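Local coordinates for protein SPOU RRNA methylase (Sulfolobus acidocaldarius, PDB 4CNG) that methylates the 2'-hydroxyl of cytidine 32 in tRNA, using S-adenosyl-L-methionine as methyl donor, at residues 52-57 against 85-90; 58-63 against 72-77; 149-154 against 163-168. The protein carries 1 engineered substitution. One frame throughout, in Å; residues are numbered along the deposited sequence. Where two conformers were deposited one is given.

Interaction 1. Residues 52-57 against 85-90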
# COMPACT_ATOMS: atom_id res chain seq x y z
N TYR A 52 2.70 16.62 6.10
CA TYR A 52 1.85 17.31 7.06
C TYR A 52 0.80 16.37 7.61
O TYR A 52 0.19 15.61 6.86
CB TYR A 52 1.12 18.51 6.39
CG TYR A 52 1.93 19.74 6.23
CD1 TYR A 52 3.01 19.81 5.41
CD2 TYR A 52 1.53 20.91 6.86
CE1 TYR A 52 3.75 20.96 5.25
CE2 TYR A 52 2.24 22.09 6.71
CZ TYR A 52 3.33 22.12 5.85
OH TYR A 52 4.05 23.28 5.69
N VAL A 53 0.53 16.50 8.90
CA VAL A 53 -0.49 15.74 9.55
C VAL A 53 -1.38 16.73 10.31
O VAL A 53 -0.88 17.53 11.09
CB VAL A 53 0.13 14.68 10.47
CG1 VAL A 53 -0.95 13.91 11.18
CG2 VAL A 53 0.92 13.68 9.64
N VAL A 54 -2.67 16.68 10.02
CA VAL A 54 -3.64 17.58 10.62
C VAL A 54 -4.22 16.91 11.87
O VAL A 54 -4.81 15.83 11.80
CB VAL A 54 -4.75 17.87 9.62
CG1 VAL A 54 -5.76 18.80 10.26
CG2 VAL A 54 -4.24 18.46 8.33
N ASN A 55 -4.06 17.56 13.03
CA ASN A 55 -4.71 17.16 14.28
C ASN A 55 -4.65 15.62 14.49
O ASN A 55 -5.67 14.96 14.58
CB ASN A 55 -6.16 17.65 14.31
CG ASN A 55 -6.83 17.41 15.63
OD1 ASN A 55 -6.15 17.38 16.67
ND2 ASN A 55 -8.13 17.17 15.61
N PRO A 56 -3.45 15.04 14.57
CA PRO A 56 -3.34 13.59 14.71
C PRO A 56 -3.99 13.11 16.00
O PRO A 56 -3.81 13.70 17.05
CB PRO A 56 -1.84 13.36 14.70
CG PRO A 56 -1.24 14.64 15.18
CD PRO A 56 -2.13 15.69 14.59
N LYS A 57 -4.71 12.02 15.91
CA LYS A 57 -5.29 11.32 17.06
C LYS A 57 -4.38 10.17 17.55
O LYS A 57 -4.28 9.94 18.73
CB LYS A 57 -6.70 10.84 16.80
CG LYS A 57 -7.61 11.90 16.15
CD LYS A 57 -7.62 13.20 16.89
CE LYS A 57 -8.57 14.19 16.25
NZ LYS A 57 -9.61 13.36 15.65
N ASP A 85 -7.00 23.75 6.55
CA ASP A 85 -6.62 24.86 5.70
C ASP A 85 -5.13 25.14 5.78
O ASP A 85 -4.53 25.55 4.80
CB ASP A 85 -7.37 26.14 6.06
CG ASP A 85 -8.88 26.07 5.84
OD1 ASP A 85 -9.35 25.32 5.00
OD2 ASP A 85 -9.58 26.98 6.35
N ASP A 86 -4.56 25.05 6.97
CA ASP A 86 -3.13 25.36 7.13
C ASP A 86 -2.16 24.36 6.47
O ASP A 86 -1.00 24.67 6.19
CB ASP A 86 -2.78 25.54 8.61
CG ASP A 86 -3.24 26.90 9.19
OD1 ASP A 86 -4.03 27.64 8.50
OD2 ASP A 86 -2.84 27.22 10.38
N ALA A 87 -2.68 23.16 6.24
CA ALA A 87 -1.92 22.09 5.61
C ALA A 87 -1.89 22.16 4.09
O ALA A 87 -1.03 21.52 3.47
CB ALA A 87 -2.43 20.75 6.09
N ILE A 88 -2.82 22.91 3.49
CA ILE A 88 -2.95 22.93 2.04
C ILE A 88 -2.65 24.33 1.47
O ILE A 88 -2.92 24.60 0.32
CB ILE A 88 -4.36 22.44 1.59
CG1 ILE A 88 -5.47 23.38 2.09
CG2 ILE A 88 -4.60 20.99 2.02
CD1 ILE A 88 -6.82 23.12 1.47
N ARG A 89 -2.05 25.21 2.29
CA ARG A 89 -1.55 26.51 1.85
C ARG A 89 -0.34 26.42 0.93
O ARG A 89 0.51 25.55 1.10
CB ARG A 89 -1.14 27.32 3.06
CG ARG A 89 -2.31 27.83 3.87
CD ARG A 89 -1.81 28.63 5.06
NE ARG A 89 -0.85 29.65 4.64
CZ ARG A 89 0.25 29.97 5.31
NH1 ARG A 89 0.55 29.35 6.45
NH2 ARG A 89 1.06 30.91 4.84
N ASP A 90 -0.22 27.39 0.03
CA ASP A 90 1.00 27.60 -0.73
C ASP A 90 1.35 26.40 -1.61
O ASP A 90 2.52 26.07 -1.75
CB ASP A 90 2.16 27.93 0.23
CG ASP A 90 1.83 29.09 1.17
OD1 ASP A 90 1.25 30.10 0.70
OD2 ASP A 90 2.17 29.01 2.37
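Tyr52 reaches across from strand 50-54 to the short helix 84-87, where its ring lies against the backbone of Ala87. From CB, which points toward the helix, the side chain turns so that CG stands anti to the carbonyl carbon (chi1 -80°), and this brings the ring beside Ala87. Ring atom CD2 makes the nearest approach, 3.9 Å from Ala87 CA and 4.0 Å from Ala87 CB. One atom further out, CE2 passes the carbonyl oxygen of Asp86 at 4.2 Å, an oblique approach without a hydrogen bond. Ala87 O sits over one face of the ring, 4.3 Å above its plane and displaced toward the rim. That same oxygen accepts a hydrogen bond from Arg24 NH1, and Arg24 also makes a cation-pi contact with the tyrosine, so one arginine of strand 22-28 links the ring to the backbone of Ala87. Strand 50-54 lies between 22-28 and 79-81 in the parallel sheet of the SPOUT methyltransferase fold, and helix 84-87 follows directly after 79-81, the outermost strand on this side within the chain. Two residues along from Tyr52, on the same side of the strand, Val54 completes the apolar patch. Its CG2 branch, anti to the carbonyl carbon, meets Ala87 CB at 3.7 Å, leaving CG1 outside the contact. Val26 and Thr81, from strands 22-28 and 79-81, pack on Ala87 as well.

Interaction 2. Residues 58-63 against 72-77. Engineered in segment 58-63: Ala58 (natural residue Cys).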
# COMPACT_ATOMS: atom_id res chain seq x y z
N ALA A 58 -3.66 9.56 16.62
CA ALA A 58 -2.70 8.51 16.92
C ALA A 58 -1.65 9.02 17.89
O ALA A 58 -1.15 10.12 17.69
CB ALA A 58 -2.04 8.05 15.62
N ASP A 59 -1.17 8.13 18.76
CA ASP A 59 -0.04 8.40 19.67
C ASP A 59 1.26 8.39 18.86
O ASP A 59 1.68 7.37 18.33
CB ASP A 59 -0.02 7.29 20.74
CG ASP A 59 1.13 7.38 21.73
OD1 ASP A 59 2.10 8.14 21.52
OD2 ASP A 59 1.09 6.60 22.71
N ILE A 60 1.90 9.54 18.72
CA ILE A 60 3.07 9.69 17.87
C ILE A 60 4.26 8.86 18.36
O ILE A 60 5.07 8.37 17.55
CB ILE A 60 3.44 11.16 17.70
CG1 ILE A 60 2.35 11.83 16.88
CG2 ILE A 60 4.77 11.34 17.02
CD1 ILE A 60 2.38 13.32 16.96
N ASN A 61 4.37 8.71 19.69
CA ASN A 61 5.41 7.91 20.27
C ASN A 61 5.26 6.47 19.83
O ASN A 61 6.24 5.81 19.48
CB ASN A 61 5.32 7.99 21.80
CG ASN A 61 6.64 7.68 22.48
OD1 ASN A 61 7.70 8.17 22.07
ND2 ASN A 61 6.58 6.94 23.58
N GLU A 62 4.04 5.97 19.83
CA GLU A 62 3.77 4.61 19.36
C GLU A 62 4.01 4.46 17.86
O GLU A 62 4.50 3.45 17.40
CB GLU A 62 2.32 4.23 19.72
CG GLU A 62 1.97 2.77 19.48
CD GLU A 62 2.79 1.82 20.33
OE1 GLU A 62 3.22 2.22 21.44
OE2 GLU A 62 2.97 0.65 19.92
N ALA A 63 3.67 5.49 17.11
CA ALA A 63 3.82 5.44 15.67
C ALA A 63 5.28 5.27 15.24
O ALA A 63 5.56 4.63 14.25
CB ALA A 63 3.23 6.70 15.05
N GLU A 72 13.04 9.18 11.84
CA GLU A 72 13.55 10.57 11.73
C GLU A 72 12.54 11.48 11.02
O GLU A 72 12.41 12.68 11.31
CB GLU A 72 14.86 10.58 10.96
CG GLU A 72 14.76 9.97 9.57
CD GLU A 72 15.51 8.64 9.45
OE1 GLU A 72 15.37 7.79 10.35
OE2 GLU A 72 16.23 8.44 8.44
N VAL A 73 11.74 10.85 10.18
CA VAL A 73 10.66 11.51 9.49
C VAL A 73 9.66 12.09 10.48
O VAL A 73 9.31 13.24 10.39
CB VAL A 73 9.97 10.56 8.48
CG1 VAL A 73 8.68 11.15 7.95
CG2 VAL A 73 10.92 10.25 7.32
N ILE A 74 9.22 11.30 11.44
CA ILE A 74 8.26 11.75 12.46
C ILE A 74 8.85 12.82 13.36
O ILE A 74 8.24 13.87 13.60
CB ILE A 74 7.74 10.54 13.26
CG1 ILE A 74 6.83 9.70 12.38
CG2 ILE A 74 7.03 11.00 14.54
CD1 ILE A 74 6.44 8.39 12.98
N GLU A 75 10.04 12.55 13.86
CA GLU A 75 10.63 13.40 14.88
C GLU A 75 10.94 14.81 14.38
O GLU A 75 10.78 15.80 15.11
CB GLU A 75 11.90 12.73 15.39
CG GLU A 75 11.64 11.43 16.12
CD GLU A 75 12.81 10.47 16.03
OE1 GLU A 75 13.97 10.94 15.96
OE2 GLU A 75 12.57 9.25 16.01
N LYS A 76 11.41 14.90 13.14
CA LYS A 76 11.89 16.17 12.61
C LYS A 76 11.14 16.68 11.39
O LYS A 76 10.81 17.86 11.32
CB LYS A 76 13.38 16.07 12.30
CG LYS A 76 14.23 15.58 13.46
CD LYS A 76 14.35 16.63 14.55
CE LYS A 76 14.66 16.00 15.90
NZ LYS A 76 14.90 17.03 16.95
N MET A 77 10.89 15.81 10.41
CA MET A 77 10.35 16.29 9.14
C MET A 77 8.85 16.61 9.18
O MET A 77 8.40 17.61 8.61
CB MET A 77 10.62 15.26 8.06
CG MET A 77 10.08 15.63 6.71
SD MET A 77 10.09 14.29 5.54
CE MET A 77 9.33 15.08 4.15
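Ile60 and Ile74 meet through their CG2 methyl groups, the two side chains sliding past each other in opposite directions. Both have CG1 anti to the carbonyl carbon (chi1 -68° for Ile60 and -71° for Ile74), which places each CG2 beside its own carbonyl carbon and leaves the CG2 methyls as the point where the side chains meet. Ile60 CG2 lies 3.4 Å from Ile74 CG2, tighter than an ordinary van der Waals contact between carbons, a locally tight spot between the two methyls. The longer arm of Ile74 goes to a different partner: its CD1 runs on to Ala63, one turn further along helix 60-64, coming 4.0 Å from Ala63 C and 4.2 Å from Ala63 CB. Ile74 therefore straddles the first turn of that helix, with one branch on Ile60 and the other on Ala63, and it also touches Ala40 and Ile64. The start of this turn is set by Asp59 at the N-cap, whose OD1 accepts two weak hydrogen bonds, from Asn61 N at 3.0 Å and from Glu62 N at 3.4 Å. Ala63 N in turn bonds to Asp59 O. Neighbouring Val73 and Met77 lean on helix 33-45 and on Phe51 of strand 50-54. The arrangement is a small apolar helix-helix interface within the beta-alpha-beta crossover that joins the adjacent parallel strands 50-54 and 79-81.

Interaction 3. Residues 149-154 against 163-168. With SAH (S-adenosyl-L-homocysteine), chain C.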
# COMPACT_ATOMS: atom_id res chain seq x y z
N LEU A 149 -9.24 11.86 -6.30
CA LEU A 149 -8.59 10.67 -6.87
C LEU A 149 -9.15 9.41 -6.24
O LEU A 149 -9.18 9.27 -5.04
CB LEU A 149 -7.10 10.75 -6.60
CG LEU A 149 -6.24 9.53 -6.99
CD1 LEU A 149 -6.22 9.30 -8.46
CD2 LEU A 149 -4.86 9.70 -6.41
N PHE A 150 -9.61 8.52 -7.11
CA PHE A 150 -9.96 7.13 -6.78
C PHE A 150 -8.87 6.19 -7.25
O PHE A 150 -8.48 6.27 -8.42
CB PHE A 150 -11.29 6.75 -7.48
CG PHE A 150 -11.71 5.31 -7.27
CD1 PHE A 150 -12.01 4.86 -6.00
CD2 PHE A 150 -11.80 4.39 -8.33
CE1 PHE A 150 -12.33 3.54 -5.75
CE2 PHE A 150 -12.21 3.05 -8.08
CZ PHE A 150 -12.48 2.66 -6.79
N ILE A 151 -8.40 5.33 -6.36
CA ILE A 151 -7.49 4.25 -6.75
C ILE A 151 -8.33 3.04 -7.12
O ILE A 151 -9.08 2.52 -6.29
CB ILE A 151 -6.61 3.87 -5.54
CG1 ILE A 151 -5.79 5.07 -5.04
CG2 ILE A 151 -5.73 2.68 -5.93
CD1 ILE A 151 -5.26 4.93 -3.62
N PRO A 152 -8.19 2.59 -8.38
CA PRO A 152 -9.02 1.47 -8.80
C PRO A 152 -8.79 0.21 -7.96
O PRO A 152 -7.67 -0.14 -7.67
CB PRO A 152 -8.58 1.26 -10.26
CG PRO A 152 -8.20 2.62 -10.72
CD PRO A 152 -7.53 3.24 -9.52
N ALA A 153 -9.89 -0.43 -7.61
CA ALA A 153 -9.88 -1.63 -6.78
C ALA A 153 -11.25 -2.28 -6.93
O ALA A 153 -12.12 -1.78 -7.61
CB ALA A 153 -9.60 -1.27 -5.33
N ASN A 154 -11.40 -3.45 -6.33
CA ASN A 154 -12.64 -4.22 -6.39
C ASN A 154 -13.84 -3.29 -6.17
O ASN A 154 -13.96 -2.73 -5.09
CB ASN A 154 -12.57 -5.25 -5.27
CG ASN A 154 -13.77 -6.15 -5.18
OD1 ASN A 154 -14.75 -5.99 -5.90
ND2 ASN A 154 -13.71 -7.05 -4.21
N SER A 163 -2.87 3.59 5.04
CA SER A 163 -1.48 3.60 4.67
C SER A 163 -1.17 2.86 3.38
O SER A 163 -0.18 3.16 2.70
CB SER A 163 -0.60 3.08 5.79
OG SER A 163 -0.80 1.73 6.06
N HIS A 164 -2.00 1.88 3.03
CA HIS A 164 -1.87 1.17 1.75
C HIS A 164 -2.29 2.01 0.58
O HIS A 164 -1.64 1.97 -0.46
CB HIS A 164 -2.56 -0.19 1.84
CG HIS A 164 -1.96 -1.07 2.90
ND1 HIS A 164 -2.26 -0.92 4.24
CD2 HIS A 164 -0.96 -1.98 2.83
CE1 HIS A 164 -1.48 -1.73 4.94
NE2 HIS A 164 -0.70 -2.41 4.11
N ALA A 165 -3.35 2.84 0.76
CA ALA A 165 -3.69 3.82 -0.23
C ALA A 165 -2.54 4.81 -0.45
O ALA A 165 -2.18 5.14 -1.60
CB ALA A 165 -4.96 4.54 0.16
N VAL A 166 -1.96 5.28 0.64
CA VAL A 166 -0.83 6.22 0.54
C VAL A 166 0.32 5.52 -0.23
O VAL A 166 0.90 6.10 -1.13
CB VAL A 166 -0.37 6.64 1.91
CG1 VAL A 166 0.95 7.38 1.82
CG2 VAL A 166 -1.42 7.54 2.58
N GLY A 167 0.65 4.27 0.12
CA GLY A 167 1.77 3.59 -0.54
C GLY A 167 1.56 3.44 -2.04
O GLY A 167 2.48 3.62 -2.81
N ILE A 168 0.34 3.12 -2.46
CA ILE A 168 0.04 2.97 -3.88
C ILE A 168 0.23 4.29 -4.60
O ILE A 168 0.78 4.34 -5.68
CB ILE A 168 -1.35 2.36 -4.08
CG1 ILE A 168 -1.30 0.88 -3.71
CG2 ILE A 168 -1.87 2.63 -5.48
CD1 ILE A 168 -2.62 0.24 -3.45
N SAH C . -15.43 4.66 5.64
CA SAH C . -14.44 5.67 5.18
CB SAH C . -13.21 4.93 4.69
CG SAH C . -11.94 5.79 4.67
SD SAH C . -10.51 4.86 4.12
C SAH C . -15.09 6.51 4.12
O SAH C . -16.20 6.21 3.67
OXT SAH C . -14.63 7.59 3.79
C5' SAH C . -9.24 6.00 4.66
C4' SAH C . -8.60 6.85 3.56
O4' SAH C . -7.89 5.99 2.66
C3' SAH C . -9.54 7.60 2.68
O3' SAH C . -9.97 8.80 3.35
C2' SAH C . -8.72 7.86 1.45
O2' SAH C . -7.79 8.91 1.69
C1' SAH C . -7.95 6.53 1.33
N9 SAH C . -8.61 5.52 0.46
C8 SAH C . -8.97 4.25 0.82
N7 SAH C . -9.34 3.55 -0.30
C5 SAH C . -9.16 4.39 -1.35
C6 SAH C . -9.28 4.25 -2.75
N6 SAH C . -9.70 3.11 -3.33
N1 SAH C . -8.98 5.29 -3.50
C2 SAH C . -8.55 6.42 -2.93
N3 SAH C . -8.37 6.65 -1.64
C4 SAH C . -8.65 5.63 -0.86
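Ile151 has the largest share of the buried surface, and its side chain lies between helix 162-175 and the adenine of S-adenosyl-L-homocysteine. With CG1 anti to the carbonyl carbon (chi1 -59°), its two branches part. The longer one ends in CD1, which touches Ala165 CB at 3.8 Å, Ala165 O at 3.7 Å and C2 of the adenine at the same time. The shorter branch instead goes to Ile168: its CG2 meets CG2 of Ile168 at 3.9 Å, the side chains at a slant to each other. Ile168 lies nearly one helical turn beyond Ala165, so the isoleucine spans one flank of the helix. The Ala165 methyl touches both Ile151 and the ligand, with CB 3.8 Å from C1'. The backbone of Ile151 reads the adenine edge: its N-H donates to N1 over 2.9 Å in a nearly straight bond (169°), while N6 donates back to its carbonyl oxygen at 3.1 Å. This pair satisfies the buried peptide groups and fixes the rotation of the base, and Phe150 CE1 adds a contact to N6. Tyr171 of the second subunit packs on both Ile151 and Ile168, bringing the dimer interface up to the pocket wall. Thr97, Gly131, Pro158 and Leu160 supply further hydrogen bonds to the ligand. The cofactor is thus held by loops next to the last modelled helix, 162-175, as in the trefoil-knotted cofactor site of SPOUT methyltransferases, which sits at the dimer interface.

Interaction 2 is nested within the chain loop that interaction 1 closes, and interaction 3 follows both in sequence. Residues 52-57 run straight on into 58-63, so strand 50-54 leads from interaction 1 to the helix pair of interaction 2, their centres about 15 Å apart. Both belong to the side of the parallel sheet where 50-54 and 79-81 lie. Interaction 3 lies beyond the chain's centre from interaction 1, about 20 Å away centre to centre, and its centre is about 23 Å from that of interaction 2. It follows strand 147-149, near the other margin of the sheet. The first two thus pack helices around one margin, whereas the third joins cofactor pocket and dimer interface.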